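Local coordinates for 14 KDA fatty acid binding protein (Schistosoma mansoni, PDB 1VYF) that binds long-chain fatty acids such as oleic and arachidonic acid inside a beta-barrel and may transport them within the cytoplasm, at residues K9-S15 against I128-L134. Residues are numbered along the deposited sequence.
Sequences KWKLSES and IRNYKRL. With OLA (oleic acid), chain B.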
loop_
_atom_site.group_PDB
_atom_site.type_symbol
_atom_site.label_atom_id
_atom_site.label_comp_id
_atom_site.label_asym_id
_atom_site.label_seq_id
_atom_site.Cartn_x
_atom_site.Cartn_y
_atom_site.Cartn_z
ATOM N N LYS A 9 12.574 1.384 6.227
ATOM C CA LYS A 9 12.238 2.017 4.963
ATOM C C LYS A 9 12.400 1.074 3.793
ATOM O O LYS A 9 13.289 0.206 3.794
ATOM C CB LYS A 9 13.157 3.205 4.709
ATOM C CG LYS A 9 12.985 4.350 5.640
ATOM C CD LYS A 9 13.588 5.638 4.990
ATOM C CE LYS A 9 13.272 6.846 5.815
ATOM N NZ LYS A 9 14.548 7.353 6.346
ATOM N N TRP A 10 11.594 1.317 2.756
ATOM C CA TRP A 10 11.471 0.423 1.603
ATOM C C TRP A 10 11.342 1.281 0.355
ATOM O O TRP A 10 10.708 2.304 0.420
ATOM C CB TRP A 10 10.205 -0.462 1.743
ATOM C CG TRP A 10 10.224 -1.336 2.944
ATOM C CD1 TRP A 10 9.780 -1.015 4.207
ATOM C CD2 TRP A 10 10.692 -2.684 3.022
ATOM N NE1 TRP A 10 9.968 -2.078 5.051
ATOM C CE2 TRP A 10 10.542 -3.108 4.355
ATOM C CE3 TRP A 10 11.228 -3.584 2.091
ATOM C CZ2 TRP A 10 10.898 -4.396 4.780
ATOM C CZ3 TRP A 10 11.561 -4.852 2.507
ATOM C CH2 TRP A 10 11.405 -5.245 3.842
ATOM N N LYS A 11 11.979 0.901 -0.752
ATOM C CA LYS A 11 11.844 1.653 -1.987
ATOM C C LYS A 11 11.364 0.710 -3.089
ATOM O O LYS A 11 11.854 -0.411 -3.236
ATOM C CB LYS A 11 13.155 2.368 -2.366
ATOM C CG LYS A 11 13.043 3.264 -3.616
ATOM C CD LYS A 11 14.388 3.928 -3.972
ATOM C CE LYS A 11 14.208 5.113 -4.904
ATOM N NZ LYS A 11 15.285 6.131 -4.683
ATOM N N LEU A 12 10.370 1.169 -3.839
ATOM C CA LEU A 12 9.840 0.422 -4.976
ATOM C C LEU A 12 10.942 0.103 -5.953
ATOM O O LEU A 12 11.612 1.041 -6.397
ATOM C CB LEU A 12 8.786 1.227 -5.752
ATOM C CG LEU A 12 8.117 0.433 -6.892
ATOM C CD1 LEU A 12 7.137 -0.602 -6.330
ATOM C CD2 LEU A 12 7.403 1.394 -7.786
ATOM N N SER A 13 11.083 -1.186 -6.272
ATOM C CA SER A 13 12.064 -1.708 -7.261
ATOM C C SER A 13 11.477 -2.196 -8.556
ATOM O O SER A 13 12.099 -2.012 -9.620
ATOM C CB SER A 13 12.950 -2.808 -6.651
ATOM O OG SER A 13 12.231 -3.947 -6.195
ATOM N N GLU A 14 10.288 -2.811 -8.498
ATOM C CA GLU A 14 9.614 -3.325 -9.685
ATOM C C GLU A 14 8.106 -3.301 -9.560
ATOM O O GLU A 14 7.560 -3.564 -8.476
ATOM C CB GLU A 14 9.948 -4.783 -9.966
ATOM C CG GLU A 14 11.352 -5.242 -9.742
ATOM C CD GLU A 14 11.382 -6.745 -9.800
ATOM O OE1 GLU A 14 11.138 -7.405 -8.762
ATOM O OE2 GLU A 14 11.549 -7.250 -10.925
ATOM N N SER A 15 7.450 -3.098 -10.695
ATOM C CA SER A 15 6.007 -3.068 -10.757
ATOM C C SER A 15 5.526 -3.890 -11.963
ATOM O O SER A 15 6.013 -3.696 -13.073
ATOM C CB SER A 15 5.552 -1.634 -10.901
ATOM O OG SER A 15 4.166 -1.561 -10.757
ATOM N N ILE A 128 1.481 -6.788 -9.016
ATOM C CA ILE A 128 2.471 -7.089 -7.980
ATOM C C ILE A 128 3.573 -6.034 -8.028
ATOM O O ILE A 128 4.132 -5.757 -9.088
ATOM C CB ILE A 128 3.086 -8.520 -8.194
ATOM C CG1 ILE A 128 2.010 -9.593 -8.138
ATOM C CG2 ILE A 128 4.237 -8.815 -7.185
ATOM C CD1 ILE A 128 2.514 -10.975 -8.458
ATOM N N ARG A 129 3.877 -5.446 -6.877
ATOM C CA ARG A 129 4.916 -4.445 -6.737
ATOM C C ARG A 129 5.898 -4.845 -5.650
ATOM O O ARG A 129 5.525 -5.050 -4.498
ATOM C CB ARG A 129 4.297 -3.099 -6.410
ATOM C CG ARG A 129 3.502 -2.540 -7.569
ATOM C CD ARG A 129 2.409 -1.596 -7.149
ATOM N NE ARG A 129 2.885 -0.334 -6.592
ATOM C CZ ARG A 129 3.449 0.636 -7.302
ATOM N NH1 ARG A 129 3.798 1.745 -6.695
ATOM N NH2 ARG A 129 3.627 0.526 -8.624
ATOM N N ASN A 130 7.160 -4.984 -6.043
ATOM C CA ASN A 130 8.230 -5.394 -5.135
ATOM C C ASN A 130 8.983 -4.167 -4.630
ATOM O O ASN A 130 9.355 -3.285 -5.406
ATOM C CB ASN A 130 9.225 -6.328 -5.858
ATOM C CG ASN A 130 8.718 -7.756 -5.963
ATOM O OD1 ASN A 130 7.887 -8.217 -5.150
ATOM N ND2 ASN A 130 9.142 -8.441 -7.013
ATOM N N TYR A 131 9.219 -4.128 -3.327
ATOM C CA TYR A 131 10.004 -3.089 -2.671
ATOM C C TYR A 131 11.241 -3.743 -2.057
ATOM O O TYR A 131 11.166 -4.854 -1.569
ATOM C CB TYR A 131 9.198 -2.455 -1.526
ATOM C CG TYR A 131 8.040 -1.603 -1.954
ATOM C CD1 TYR A 131 6.866 -2.192 -2.475
ATOM C CD2 TYR A 131 8.102 -0.200 -1.862
ATOM C CE1 TYR A 131 5.770 -1.411 -2.837
ATOM C CE2 TYR A 131 7.008 0.600 -2.259
ATOM C CZ TYR A 131 5.867 -0.002 -2.749
ATOM O OH TYR A 131 4.835 0.820 -3.103
ATOM N N LYS A 132 12.380 -3.054 -2.128
ATOM C CA LYS A 132 13.615 -3.463 -1.475
ATOM C C LYS A 132 13.790 -2.682 -0.207
ATOM O O LYS A 132 13.499 -1.480 -0.135
ATOM C CB LYS A 132 14.837 -3.238 -2.390
ATOM C CG LYS A 132 14.684 -3.895 -3.748
ATOM C CD LYS A 132 16.030 -4.063 -4.505
ATOM C CE LYS A 132 16.535 -2.764 -5.097
ATOM N NZ LYS A 132 18.019 -2.567 -4.867
ATOM N N ARG A 133 14.301 -3.355 0.807
ATOM C CA ARG A 133 14.561 -2.730 2.106
ATOM C C ARG A 133 15.779 -1.799 1.939
ATOM O O ARG A 133 16.783 -2.192 1.371
ATOM C CB ARG A 133 14.848 -3.832 3.142
ATOM C CG ARG A 133 15.218 -3.356 4.521
ATOM C CD ARG A 133 15.766 -4.480 5.398
ATOM N NE ARG A 133 14.860 -5.616 5.541
ATOM C CZ ARG A 133 13.853 -5.682 6.417
ATOM N NH1 ARG A 133 13.568 -4.647 7.199
ATOM N NH2 ARG A 133 13.098 -6.781 6.500
ATOM N N LEU A 134 15.680 -0.582 2.431
ATOM C CA LEU A 134 16.785 0.351 2.379
ATOM C C LEU A 134 17.748 0.229 3.573
ATOM O O LEU A 134 17.381 -0.164 4.692
ATOM C CB LEU A 134 16.294 1.791 2.268
ATOM C CG LEU A 134 15.632 2.189 0.956
ATOM C CD1 LEU A 134 15.071 3.570 1.083
ATOM C CD2 LEU A 134 16.584 2.157 -0.242
HETATM C C1 OLA B . 1.589 0.080 -3.203
HETATM O O1 OLA B . 1.799 0.237 -2.010
HETATM O O2 OLA B . 2.667 -0.078 -3.955
HETATM C C2 OLA B . 0.221 -0.017 -3.879
HETATM C C3 OLA B . -0.964 0.773 -3.299
HETATM C C4 OLA B . -1.743 1.576 -4.377
HETATM C C5 OLA B . -3.229 1.234 -4.559
HETATM C C6 OLA B . -3.783 1.647 -5.930
HETATM C C7 OLA B . -4.275 3.085 -6.028
HETATM C C8 OLA B . -3.184 4.068 -6.440
HETATM C C9 OLA B . -3.546 4.842 -7.686
HETATM C C10 OLA B . -2.696 5.681 -8.297
HETATM C C11 OLA B . -1.280 5.942 -7.825
HETATM C C12 OLA B . -0.927 7.431 -7.858
HETATM C C13 OLA B . 0.578 7.698 -7.702
HETATM C C14 OLA B . 1.133 7.442 -6.296
HETATM C C15 OLA B . 1.736 6.042 -6.126
HETATM C C16 OLA B . 1.851 5.651 -4.648
HETATM C C17 OLA B . 1.120 4.346 -4.315
HETATM C C18 OLA B . 2.056 3.175 -4.486
HETATM O O HOH W 1 15.404 0.137 6.406
#
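A classic beta bulge interrupts this pairing of the first and last strands of the fatty-acid-binding protein barrel: Ser13 N and Glu14 N both donate to Asn130 O, at 2.9 and 3.3 Å. The extra residue in 9-15 shifts the antiparallel register by one, so that Leu12 faces Tyr131 but Ser15 faces Arg129. Away from the bulge the pairing is regular, Lys11 and Lys132 exchanging two backbone hydrogen bonds, and Leu134 N reaches Lys9 O at 2.9 Å.

Trp10, Leu12, Tyr131 and Arg129 point into the barrel. Arg133 lays its CB over the six-membered ring of Trp10 in a CH-pi contact, 3.8 Å from the centroid, and its guanidinium turns to Gly113 and Ser5, while Trp10 NE1 hydrogen-bonds to Phe6 O. Leu12 CD1 sits over the Tyr131 ring in a second CH-pi contact. The Tyr131 hydroxyl and Arg129, together with Arg109, hold the oleate carboxylate: Arg129 NE donates a hydrogen bond to oleate O2 at 2.7 Å, and Tyr131 OH donates to the same oxygen at a very short 2.5 Å.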